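PHOX (PDB 4A9V) hydrolyses phosphate monoesters as an alkaline phosphatase of the PhoX family, using a complex iron-calcium cofactor held in a beta-propeller. Local coordinates at residues K170-T175 with P240-R245; E194-C199 with K214-S219; F200-A205 with R233-K238; L267-H272 with L368-L373. One frame throughout, in Å; residues are numbered along the deposited sequence.

Contact 1. Residues K170-T175 with P240-R245; sequences KKVLGT and PNELNR
E242 OE2 has three partners: water 1 donates to it at 2.8 Å, R233 NH1 makes a salt bridge to it, and H246 NE2, from the residue after R245, a hydrogen bond. The other carboxylate oxygen, OE1, takes NE of R245 in a salt bridge of 2.8 Å; the donor lies 43° out of the carboxylate plane. Bent at chi2 and chi3, the R245 chain carries its guanidinium past V172 to 170-175, where NH2 donates a hydrogen bond to a lone pair of K171 O at 2.8 Å. Water 1 closes the circuit, accepting from R245 NH2 at 2.9 Å and from L173 N at 2.9 Å. V172 supplies the apolar part, with CB 3.9 Å above one guanidinium face, toward its rim, and CG2 against CB of R245. NH1 turns away to D166 and M161. An alanine at R245 would lose the bond to K171 O and the salt bridges to E242 and D166, and would probably leave the buried E242 carboxylate less well balanced. Here a 3-10 turn, 240-244, is tied to strand 171-173, an outermost strand of a mixed sheet, probably part of the beta-propeller.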
# COMPACT_ATOMS: atom_id res chain seq x y z
N LYS A 170 -24.07 -8.63 -0.92
CA LYS A 170 -23.82 -7.37 -0.22
C LYS A 170 -23.12 -7.52 1.12
O LYS A 170 -22.83 -6.52 1.78
CB LYS A 170 -25.11 -6.58 -0.04
CG LYS A 170 -25.72 -6.17 -1.36
CD LYS A 170 -26.89 -5.22 -1.19
CE LYS A 170 -27.46 -4.83 -2.55
NZ LYS A 170 -28.51 -3.78 -2.45
N LYS A 171 -22.79 -8.76 1.50
CA LYS A 171 -22.14 -9.02 2.77
C LYS A 171 -20.96 -9.96 2.56
O LYS A 171 -21.14 -11.09 2.16
CB LYS A 171 -23.13 -9.66 3.75
CG LYS A 171 -24.24 -8.71 4.18
CD LYS A 171 -25.14 -9.36 5.21
CE LYS A 171 -26.22 -8.41 5.70
NZ LYS A 171 -27.00 -9.01 6.81
N VAL A 172 -19.79 -9.53 3.01
CA VAL A 172 -18.58 -10.28 2.75
C VAL A 172 -17.80 -10.45 4.05
O VAL A 172 -17.79 -9.56 4.89
CB VAL A 172 -17.73 -9.59 1.66
CG1 VAL A 172 -17.45 -8.13 2.00
CG2 VAL A 172 -16.43 -10.35 1.39
N LEU A 173 -17.18 -11.61 4.20
CA LEU A 173 -16.27 -11.84 5.32
C LEU A 173 -14.87 -11.38 4.95
O LEU A 173 -14.23 -11.90 4.04
CB LEU A 173 -16.24 -13.31 5.71
CG LEU A 173 -17.56 -13.88 6.23
CD1 LEU A 173 -17.37 -15.33 6.65
CD2 LEU A 173 -18.12 -13.05 7.37
N GLY A 174 -14.40 -10.40 5.71
CA GLY A 174 -12.98 -10.09 5.74
C GLY A 174 -12.53 -9.03 4.77
O GLY A 174 -13.10 -8.84 3.68
N THR A 175 -11.47 -8.35 5.19
CA THR A 175 -10.52 -7.72 4.31
C THR A 175 -9.15 -8.24 4.70
O THR A 175 -8.90 -8.49 5.89
CB THR A 175 -10.62 -6.18 4.43
OG1 THR A 175 -9.77 -5.54 3.49
CG2 THR A 175 -10.27 -5.69 5.82
N PRO A 240 -16.26 -20.05 -6.35
CA PRO A 240 -15.48 -19.22 -7.27
C PRO A 240 -15.79 -17.73 -7.20
O PRO A 240 -14.90 -16.91 -7.41
CB PRO A 240 -15.84 -19.79 -8.64
CG PRO A 240 -17.17 -20.44 -8.45
CD PRO A 240 -17.10 -21.02 -7.06
N ASN A 241 -17.02 -17.36 -6.88
CA ASN A 241 -17.34 -15.93 -6.84
C ASN A 241 -16.76 -15.24 -5.62
O ASN A 241 -16.72 -14.00 -5.59
CB ASN A 241 -18.85 -15.67 -6.89
CG ASN A 241 -19.44 -15.90 -8.26
OD1 ASN A 241 -18.72 -16.12 -9.24
ND2 ASN A 241 -20.75 -15.78 -8.35
N GLU A 242 -16.24 -15.99 -4.66
CA GLU A 242 -15.54 -15.34 -3.55
C GLU A 242 -14.34 -14.53 -4.06
O GLU A 242 -14.03 -13.49 -3.49
CB GLU A 242 -15.10 -16.34 -2.48
CG GLU A 242 -14.54 -15.70 -1.21
CD GLU A 242 -15.57 -14.96 -0.38
OE1 GLU A 242 -16.78 -15.02 -0.70
OE2 GLU A 242 -15.17 -14.31 0.61
N LEU A 243 -13.72 -14.96 -5.16
CA LEU A 243 -12.62 -14.20 -5.75
C LEU A 243 -13.04 -12.77 -6.11
O LEU A 243 -12.20 -11.87 -6.17
CB LEU A 243 -12.10 -14.93 -6.99
CG LEU A 243 -10.70 -14.53 -7.45
CD1 LEU A 243 -9.64 -15.07 -6.50
CD2 LEU A 243 -10.42 -14.99 -8.87
N ASN A 244 -14.31 -12.58 -6.43
CA ASN A 244 -14.80 -11.28 -6.88
C ASN A 244 -15.09 -10.32 -5.73
O ASN A 244 -15.25 -9.12 -5.95
CB ASN A 244 -16.06 -11.44 -7.72
CG ASN A 244 -15.81 -12.23 -8.97
OD1 ASN A 244 -14.72 -12.20 -9.53
ND2 ASN A 244 -16.82 -12.97 -9.41
N ARG A 245 -15.14 -10.85 -4.51
CA ARG A 245 -15.56 -10.09 -3.34
C ARG A 245 -14.35 -9.54 -2.56
O ARG A 245 -14.51 -8.96 -1.48
CB ARG A 245 -16.46 -10.96 -2.46
CG ARG A 245 -17.82 -11.21 -3.12
CD ARG A 245 -18.38 -12.60 -2.89
NE ARG A 245 -18.54 -12.92 -1.47
CZ ARG A 245 -19.56 -12.52 -0.73
NH1 ARG A 245 -20.54 -11.81 -1.26
NH2 ARG A 245 -19.60 -12.85 0.56
O HOH W 1 -17.31 -13.68 2.22

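Contact 2. Residues E194-C199 with K214-S219; sequences ENFTDC and KRYGVS. With FEO (mu-oxo-diiron), chain S.
The mu-oxo-diiron site of PhoX takes one bridging carboxylate from the first residue of 194-199: E194, whose OE1 binds FE1 at 2.0 Å and whose OE2 binds FE2 at 2.1 Å. Its CG stands anti to the backbone N (chi1 -177°) and the chain runs on extended, so the carboxylate reaches both irons from one side chain; E90 and C179 add to FE1, and E273, D292 and E387 to FE2. Past E194 the chain makes an inverse gamma turn centred on N195 and runs into a short 3-10 turn ending at C199, which meets the end of the helix across the way. There T197 points its methyl at the helix terminus, CG2 lying 3.3 Å from Y216 O, while F196 brings the tip of its ring, CZ, to within 4.1 Å of Y216 CD2. Two waters fill in the polar side. Water 3 sits 2.7 Å from T197 OG1 and within bonding reach of D198 OD1 and G217 O, with more acceptors around it than protons to give; water 2 links T197 O to S219 N. T197 OG1 has a further partner in K271 NZ, and Y216 OH bonds R269 O. G217, with positive phi, makes the Schellman close of helix 211-216, and that closed end packs against the loop leaving strand 189-193.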
# COMPACT_ATOMS: atom_id res chain seq x y z
N GLU A 194 -4.61 -5.88 -1.96
CA GLU A 194 -3.62 -6.00 -3.04
C GLU A 194 -3.52 -7.46 -3.52
O GLU A 194 -4.29 -7.86 -4.39
CB GLU A 194 -2.25 -5.43 -2.61
CG GLU A 194 -1.20 -5.46 -3.71
CD GLU A 194 0.20 -5.19 -3.21
OE1 GLU A 194 0.49 -5.54 -2.04
OE2 GLU A 194 1.03 -4.71 -4.01
N ASN A 195 -2.68 -8.28 -2.90
CA ASN A 195 -2.43 -9.64 -3.41
C ASN A 195 -3.44 -10.66 -2.88
O ASN A 195 -3.10 -11.77 -2.45
CB ASN A 195 -1.00 -10.06 -3.09
CG ASN A 195 0.01 -9.30 -3.92
OD1 ASN A 195 -0.10 -9.26 -5.15
ND2 ASN A 195 0.92 -8.60 -3.26
N PHE A 196 -4.71 -10.30 -3.00
CA PHE A 196 -5.79 -11.11 -2.48
C PHE A 196 -5.87 -12.47 -3.17
O PHE A 196 -6.25 -13.46 -2.56
CB PHE A 196 -7.13 -10.38 -2.58
CG PHE A 196 -7.63 -10.19 -3.99
CD1 PHE A 196 -7.20 -9.12 -4.76
CD2 PHE A 196 -8.56 -11.06 -4.52
CE1 PHE A 196 -7.66 -8.97 -6.06
CE2 PHE A 196 -9.01 -10.91 -5.81
CZ PHE A 196 -8.58 -9.86 -6.58
N THR A 197 -5.52 -12.50 -4.45
CA THR A 197 -5.61 -13.72 -5.24
C THR A 197 -4.69 -14.82 -4.72
O THR A 197 -4.98 -16.00 -4.91
CB THR A 197 -5.28 -13.45 -6.72
OG1 THR A 197 -4.02 -12.79 -6.80
CG2 THR A 197 -6.34 -12.57 -7.36
N ASP A 198 -3.60 -14.43 -4.06
CA ASP A 198 -2.63 -15.39 -3.51
C ASP A 198 -3.31 -16.38 -2.57
O ASP A 198 -2.80 -17.49 -2.37
CB ASP A 198 -1.55 -14.66 -2.72
CG ASP A 198 -0.62 -13.84 -3.60
OD1 ASP A 198 -0.82 -13.77 -4.83
OD2 ASP A 198 0.33 -13.26 -3.04
N CYS A 199 -4.38 -15.93 -1.92
CA CYS A 199 -5.01 -16.66 -0.83
C CYS A 199 -5.97 -17.74 -1.30
O CYS A 199 -6.48 -18.50 -0.49
CB CYS A 199 -5.75 -15.68 0.07
SG CYS A 199 -4.68 -14.46 0.83
N LYS A 214 -7.98 -15.74 -14.87
CA LYS A 214 -6.59 -15.83 -15.27
C LYS A 214 -5.90 -14.46 -15.26
O LYS A 214 -4.76 -14.35 -14.83
CB LYS A 214 -6.47 -16.48 -16.65
CG LYS A 214 -6.74 -17.97 -16.60
CD LYS A 214 -6.55 -18.63 -17.95
CE LYS A 214 -6.70 -20.13 -17.83
NZ LYS A 214 -6.62 -20.78 -19.16
N ARG A 215 -6.60 -13.42 -15.70
CA ARG A 215 -6.00 -12.09 -15.75
C ARG A 215 -5.65 -11.59 -14.35
O ARG A 215 -4.72 -10.80 -14.18
CB ARG A 215 -6.92 -11.11 -16.48
CG ARG A 215 -6.48 -9.65 -16.43
CD ARG A 215 -5.13 -9.41 -17.10
NE ARG A 215 -4.75 -8.00 -17.07
CZ ARG A 215 -5.20 -7.08 -17.92
NH1 ARG A 215 -5.99 -7.44 -18.93
NH2 ARG A 215 -4.84 -5.82 -17.80
N TYR A 216 -6.41 -12.02 -13.35
CA TYR A 216 -6.15 -11.62 -11.98
C TYR A 216 -5.17 -12.56 -11.26
O TYR A 216 -4.70 -12.25 -10.18
CB TYR A 216 -7.46 -11.46 -11.21
CG TYR A 216 -8.17 -10.16 -11.52
CD1 TYR A 216 -8.78 -9.95 -12.75
CD2 TYR A 216 -8.16 -9.12 -10.61
CE1 TYR A 216 -9.38 -8.73 -13.05
CE2 TYR A 216 -8.76 -7.90 -10.90
CZ TYR A 216 -9.38 -7.71 -12.12
OH TYR A 216 -9.96 -6.52 -12.46
N GLY A 217 -4.80 -13.67 -11.91
CA GLY A 217 -3.63 -14.43 -11.49
C GLY A 217 -3.90 -15.52 -10.46
O GLY A 217 -2.97 -16.00 -9.83
N VAL A 218 -5.14 -15.96 -10.35
CA VAL A 218 -5.46 -17.06 -9.44
C VAL A 218 -4.86 -18.37 -9.93
O VAL A 218 -4.71 -18.57 -11.14
CB VAL A 218 -6.99 -17.19 -9.23
CG1 VAL A 218 -7.67 -17.66 -10.50
CG2 VAL A 218 -7.32 -18.07 -8.04
N SER A 219 -4.48 -19.24 -9.00
CA SER A 219 -3.99 -20.57 -9.31
C SER A 219 -4.65 -21.58 -8.39
O SER A 219 -5.10 -21.24 -7.30
CB SER A 219 -2.48 -20.65 -9.13
OG SER A 219 -2.14 -20.63 -7.75
FE1 FEO S . 1.80 -4.72 -0.71
FE2 FEO S . 2.75 -3.59 -3.85
O FEO S . 3.06 -3.94 -1.98
O HOH W 2 -4.22 -18.24 -6.30
O HOH W 3 -2.14 -14.75 -7.07
O HOH W 4 3.22 -3.97 0.74
O HOH W 5 3.20 -6.47 -1.05

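Contact 3. Residues F200-A205 with R233-K238; sequences FGSSNA and RFDMAK
D235 holds S203 by both carboxylate oxygens: OD2 receives the S203 hydroxyl OG on its syn lone pair at 2.8 Å, and OD1 accepts from S203 N at 3.0 Å. A237 N reaches the same OD1 from the opposite face of the carboxylate, also at 3.0 Å, which makes an Asx turn and leaves OD1 gripped by two N-H groups, each well out of the plane. Alongside, the backbones pair in a single beta bridge of G201 with D235. G201 N donates to F234 O at 3.0 Å, nearly straight at 171°, and M236 N donates back to G201 O at 2.8 Å. The bridge joins two loops, one before helix 211-216 and one after it. Beside the bridge F200 and F234 cross obliquely, planes at 52°, with F234 CD1 3.8 Å above the F200 ring toward its rim; M236, bent at chi2 and chi3, adds an oblique Met-aromatic contact to F200 through SD. Further out, S202 OG accepts from N204 N in an ST turn and also bonds Q207. F234 CZ sits over the centre of one face of the R233 guanidinium, whose NH2 bonds G145 O, and W227 meets the F234 ring edge-to-face.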
# COMPACT_ATOMS: atom_id res chain seq x y z
N PHE A 200 -6.27 -17.76 -2.60
CA PHE A 200 -7.24 -18.69 -3.16
C PHE A 200 -6.53 -19.85 -3.84
O PHE A 200 -5.42 -19.72 -4.34
CB PHE A 200 -8.14 -17.96 -4.15
CG PHE A 200 -9.06 -16.97 -3.50
CD1 PHE A 200 -8.61 -15.71 -3.13
CD2 PHE A 200 -10.37 -17.32 -3.18
CE1 PHE A 200 -9.43 -14.84 -2.45
CE2 PHE A 200 -11.20 -16.45 -2.50
CZ PHE A 200 -10.72 -15.21 -2.12
N GLY A 201 -7.17 -21.01 -3.81
CA GLY A 201 -6.68 -22.17 -4.55
C GLY A 201 -7.86 -23.02 -4.96
O GLY A 201 -8.99 -22.53 -4.98
N SER A 202 -7.61 -24.28 -5.28
CA SER A 202 -8.69 -25.18 -5.57
C SER A 202 -8.33 -26.58 -5.11
O SER A 202 -7.17 -26.99 -5.19
CB SER A 202 -9.01 -25.20 -7.06
OG SER A 202 -10.05 -26.13 -7.33
N SER A 203 -9.33 -27.32 -4.65
CA SER A 203 -9.16 -28.73 -4.36
C SER A 203 -8.97 -29.56 -5.63
O SER A 203 -8.56 -30.71 -5.55
CB SER A 203 -10.35 -29.26 -3.55
OG SER A 203 -11.59 -28.84 -4.10
N ASN A 204 -9.27 -28.97 -6.78
CA ASN A 204 -8.97 -29.59 -8.08
C ASN A 204 -7.70 -29.00 -8.68
O ASN A 204 -7.69 -27.85 -9.11
CB ASN A 204 -10.16 -29.34 -9.01
CG ASN A 204 -9.96 -29.95 -10.39
OD1 ASN A 204 -8.95 -30.61 -10.67
ND2 ASN A 204 -10.88 -29.65 -11.29
N ALA A 205 -6.62 -29.77 -8.67
CA ALA A 205 -5.34 -29.27 -9.15
C ALA A 205 -5.41 -28.87 -10.63
O ALA A 205 -4.58 -28.09 -11.10
CB ALA A 205 -4.25 -30.30 -8.93
N ARG A 233 -14.08 -21.49 1.89
CA ARG A 233 -14.35 -20.17 1.33
C ARG A 233 -13.31 -19.80 0.27
O ARG A 233 -13.60 -19.04 -0.65
CB ARG A 233 -14.39 -19.13 2.45
CG ARG A 233 -14.79 -17.74 1.99
CD ARG A 233 -15.26 -16.86 3.14
NE ARG A 233 -14.19 -16.53 4.08
CZ ARG A 233 -13.62 -15.33 4.16
NH1 ARG A 233 -13.69 -14.48 3.14
NH2 ARG A 233 -12.96 -14.98 5.25
N PHE A 234 -12.11 -20.35 0.43
CA PHE A 234 -10.98 -20.04 -0.44
C PHE A 234 -10.75 -21.10 -1.52
O PHE A 234 -9.77 -21.01 -2.29
CB PHE A 234 -9.72 -19.87 0.42
CG PHE A 234 -9.80 -18.68 1.34
CD1 PHE A 234 -9.61 -17.40 0.87
CD2 PHE A 234 -10.31 -18.82 2.62
CE1 PHE A 234 -9.85 -16.30 1.66
CE2 PHE A 234 -10.57 -17.72 3.43
CZ PHE A 234 -10.36 -16.46 2.93
N ASP A 235 -11.63 -22.10 -1.58
CA ASP A 235 -11.57 -23.17 -2.57
C ASP A 235 -12.42 -22.81 -3.78
O ASP A 235 -13.66 -22.82 -3.71
CB ASP A 235 -12.06 -24.47 -1.93
CG ASP A 235 -12.00 -25.66 -2.88
OD1 ASP A 235 -11.63 -25.49 -4.06
OD2 ASP A 235 -12.28 -26.78 -2.40
N MET A 236 -11.75 -22.46 -4.87
CA MET A 236 -12.42 -22.02 -6.09
C MET A 236 -13.29 -23.09 -6.75
O MET A 236 -14.14 -22.76 -7.57
CB MET A 236 -11.39 -21.52 -7.10
CG MET A 236 -10.66 -20.27 -6.66
SD MET A 236 -11.71 -18.81 -6.76
CE MET A 236 -11.93 -18.64 -8.53
N ALA A 237 -13.09 -24.36 -6.39
CA ALA A 237 -13.96 -25.43 -6.89
C ALA A 237 -15.35 -25.29 -6.29
O ALA A 237 -16.31 -25.86 -6.81
CB ALA A 237 -13.37 -26.80 -6.57
N LYS A 238 -15.43 -24.69 -5.11
CA LYS A 238 -16.67 -24.60 -4.35
C LYS A 238 -17.27 -23.19 -4.38
O LYS A 238 -18.49 -23.03 -4.42
CB LYS A 238 -16.44 -25.04 -2.90
CG LYS A 238 -16.02 -26.49 -2.77
CD LYS A 238 -15.72 -26.89 -1.34
CE LYS A 238 -15.66 -28.40 -1.17
NZ LYS A 238 -15.46 -28.81 0.25

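Contact 4. Residues L267-H272 with L368-L373; sequences LGRFKH and LIHARL
R269 sets its CG anti to the backbone N (chi1 174°) and stays extended to NE, which lays the side chain along the end of helix 364-369. NH1 donates to I369 O at 2.9 Å with the oxygen in the guanidinium plane, and the backbone N of the same residue donates to L368 O at 3.0 Å. One residue thus takes up two successive carbonyls at the end of this helix, while NH2 goes on to L243 O. An alanine at R269 would lose the bonds to I369 O and L243 O and would probably loosen the fit of this loop to the helix end. F270 takes the crowded rotamer, CG between N and the carbonyl carbon (chi1 50°). This turns the ring back so that H272 CE1 sits 3.1 Å above one face, toward the rim, with A371 CB at the ring edge; Y299 stacks on the ring as well. H272 is fixed in turn by NE2 donating to G268 O at 2.7 Å. K271 and R372, both extended, cross obliquely, with R372 NH2 3.5 Å from K271 CG. The two cationic tips also lie close, K271 NZ to R372 NH1 at 4.4 Å. They can be held so because E293 makes salt bridges to both, with D291 on R372 NE and the carbonyls Y216 O and R215 O on NZ and NH1 sharing the load. K271 is about 7 Å from the diiron group, side chain to cofactor, so this balanced cluster may have some influence on the site.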
# COMPACT_ATOMS: atom_id res chain seq x y z
N LEU A 267 -14.68 2.16 -7.08
CA LEU A 267 -13.25 2.42 -7.26
C LEU A 267 -12.53 1.26 -7.96
O LEU A 267 -11.34 1.37 -8.26
CB LEU A 267 -12.58 2.74 -5.91
CG LEU A 267 -12.71 4.18 -5.42
CD1 LEU A 267 -14.16 4.62 -5.24
CD2 LEU A 267 -11.93 4.36 -4.12
N GLY A 268 -13.27 0.22 -8.34
CA GLY A 268 -12.73 -0.83 -9.19
C GLY A 268 -12.03 -1.95 -8.43
O GLY A 268 -11.59 -1.75 -7.29
N ARG A 269 -11.93 -3.11 -9.07
CA ARG A 269 -11.29 -4.28 -8.49
C ARG A 269 -9.98 -4.57 -9.21
O ARG A 269 -9.95 -4.71 -10.44
CB ARG A 269 -12.22 -5.50 -8.60
CG ARG A 269 -11.58 -6.80 -8.16
CD ARG A 269 -12.62 -7.89 -8.04
NE ARG A 269 -12.04 -9.22 -7.95
CZ ARG A 269 -11.70 -9.97 -8.99
NH1 ARG A 269 -11.84 -9.52 -10.22
NH2 ARG A 269 -11.14 -11.15 -8.78
N PHE A 270 -8.90 -4.62 -8.44
CA PHE A 270 -7.55 -4.90 -8.93
C PHE A 270 -6.66 -5.02 -7.69
O PHE A 270 -7.17 -5.13 -6.58
CB PHE A 270 -7.05 -3.86 -9.98
CG PHE A 270 -7.21 -2.41 -9.58
CD1 PHE A 270 -6.20 -1.74 -8.90
CD2 PHE A 270 -8.26 -1.66 -10.08
CE1 PHE A 270 -6.28 -0.39 -8.66
CE2 PHE A 270 -8.35 -0.30 -9.85
CZ PHE A 270 -7.34 0.34 -9.16
N LYS A 271 -5.35 -5.15 -7.88
CA LYS A 271 -4.45 -5.37 -6.76
C LYS A 271 -3.99 -4.01 -6.21
O LYS A 271 -2.92 -3.49 -6.56
CB LYS A 271 -3.30 -6.30 -7.17
CG LYS A 271 -3.84 -7.64 -7.60
CD LYS A 271 -2.79 -8.70 -7.87
CE LYS A 271 -3.46 -9.93 -8.47
NZ LYS A 271 -2.49 -10.99 -8.84
N HIS A 272 -4.89 -3.38 -5.47
CA HIS A 272 -4.72 -2.00 -5.02
C HIS A 272 -3.54 -1.86 -4.10
O HIS A 272 -3.50 -2.51 -3.06
CB HIS A 272 -5.96 -1.55 -4.26
CG HIS A 272 -7.19 -1.37 -5.11
ND1 HIS A 272 -7.48 -0.20 -5.70
CD2 HIS A 272 -8.23 -2.23 -5.40
CE1 HIS A 272 -8.65 -0.30 -6.35
NE2 HIS A 272 -9.11 -1.54 -6.17
N LEU A 368 -16.41 -2.85 -13.39
CA LEU A 368 -15.69 -2.59 -12.15
C LEU A 368 -15.04 -3.86 -11.59
O LEU A 368 -13.88 -3.85 -11.19
CB LEU A 368 -16.64 -1.97 -11.12
CG LEU A 368 -17.19 -0.60 -11.52
CD1 LEU A 368 -18.36 -0.23 -10.63
CD2 LEU A 368 -16.10 0.45 -11.48
N ILE A 369 -15.78 -4.97 -11.59
CA ILE A 369 -15.27 -6.24 -11.10
C ILE A 369 -14.07 -6.68 -11.95
O ILE A 369 -13.11 -7.26 -11.45
CB ILE A 369 -16.38 -7.31 -11.09
CG1 ILE A 369 -17.50 -6.90 -10.13
CG2 ILE A 369 -15.83 -8.67 -10.72
CD1 ILE A 369 -18.79 -7.68 -10.33
N HIS A 370 -14.15 -6.39 -13.25
CA HIS A 370 -13.11 -6.75 -14.21
C HIS A 370 -12.44 -5.52 -14.77
O HIS A 370 -12.11 -5.45 -15.96
CB HIS A 370 -13.70 -7.60 -15.32
CG HIS A 370 -14.22 -8.92 -14.82
ND1 HIS A 370 -15.21 -9.60 -15.45
CD2 HIS A 370 -13.83 -9.70 -13.74
CE1 HIS A 370 -15.44 -10.75 -14.78
NE2 HIS A 370 -14.60 -10.80 -13.73
N ALA A 371 -12.09 -4.59 -13.89
CA ALA A 371 -11.50 -3.33 -14.30
C ALA A 371 -10.23 -3.52 -15.12
O ALA A 371 -9.98 -2.75 -16.05
CB ALA A 371 -11.23 -2.46 -13.09
N ARG A 372 -9.41 -4.52 -14.79
CA ARG A 372 -8.19 -4.75 -15.56
C ARG A 372 -8.52 -4.99 -17.03
O ARG A 372 -7.81 -4.53 -17.92
CB ARG A 372 -7.43 -5.97 -15.01
CG ARG A 372 -6.67 -5.71 -13.73
CD ARG A 372 -5.84 -6.93 -13.34
NE ARG A 372 -4.92 -6.61 -12.27
CZ ARG A 372 -3.99 -7.44 -11.81
NH1 ARG A 372 -3.92 -8.69 -12.26
NH2 ARG A 372 -3.11 -7.00 -10.94
N LEU A 373 -9.53 -5.83 -17.28
CA LEU A 373 -9.92 -6.17 -18.64
C LEU A 373 -10.48 -4.96 -19.36
O LEU A 373 -10.22 -4.77 -20.54
CB LEU A 373 -10.95 -7.30 -18.63
CG LEU A 373 -10.38 -8.66 -18.22
CD1 LEU A 373 -11.49 -9.70 -18.21
CD2 LEU A 373 -9.27 -9.10 -19.16

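Contacts 1, 2 and 3 all fall in the chain between strands 148-152 and 249-252, and contact 4 follows. Contacts 2 and 3 alternate their segments, and both lie between the two segments of contact 1. Centres of 1, 2 and 3 are 12 to 14 Å apart; contact 4 is 12 Å from contact 2, 14 Å from contact 1 and 21 Å from contact 3. F200 and L243 pack together between contacts 1 and 3, and L243 also touches F196 and V218 of contact 2. Helix 211-216 joins contact 2 to contact 4. Contact 2 carries the iron ligand E194 and touches contacts 1 and 3, so these loops probably pack around one side of the cofactor-bearing segment.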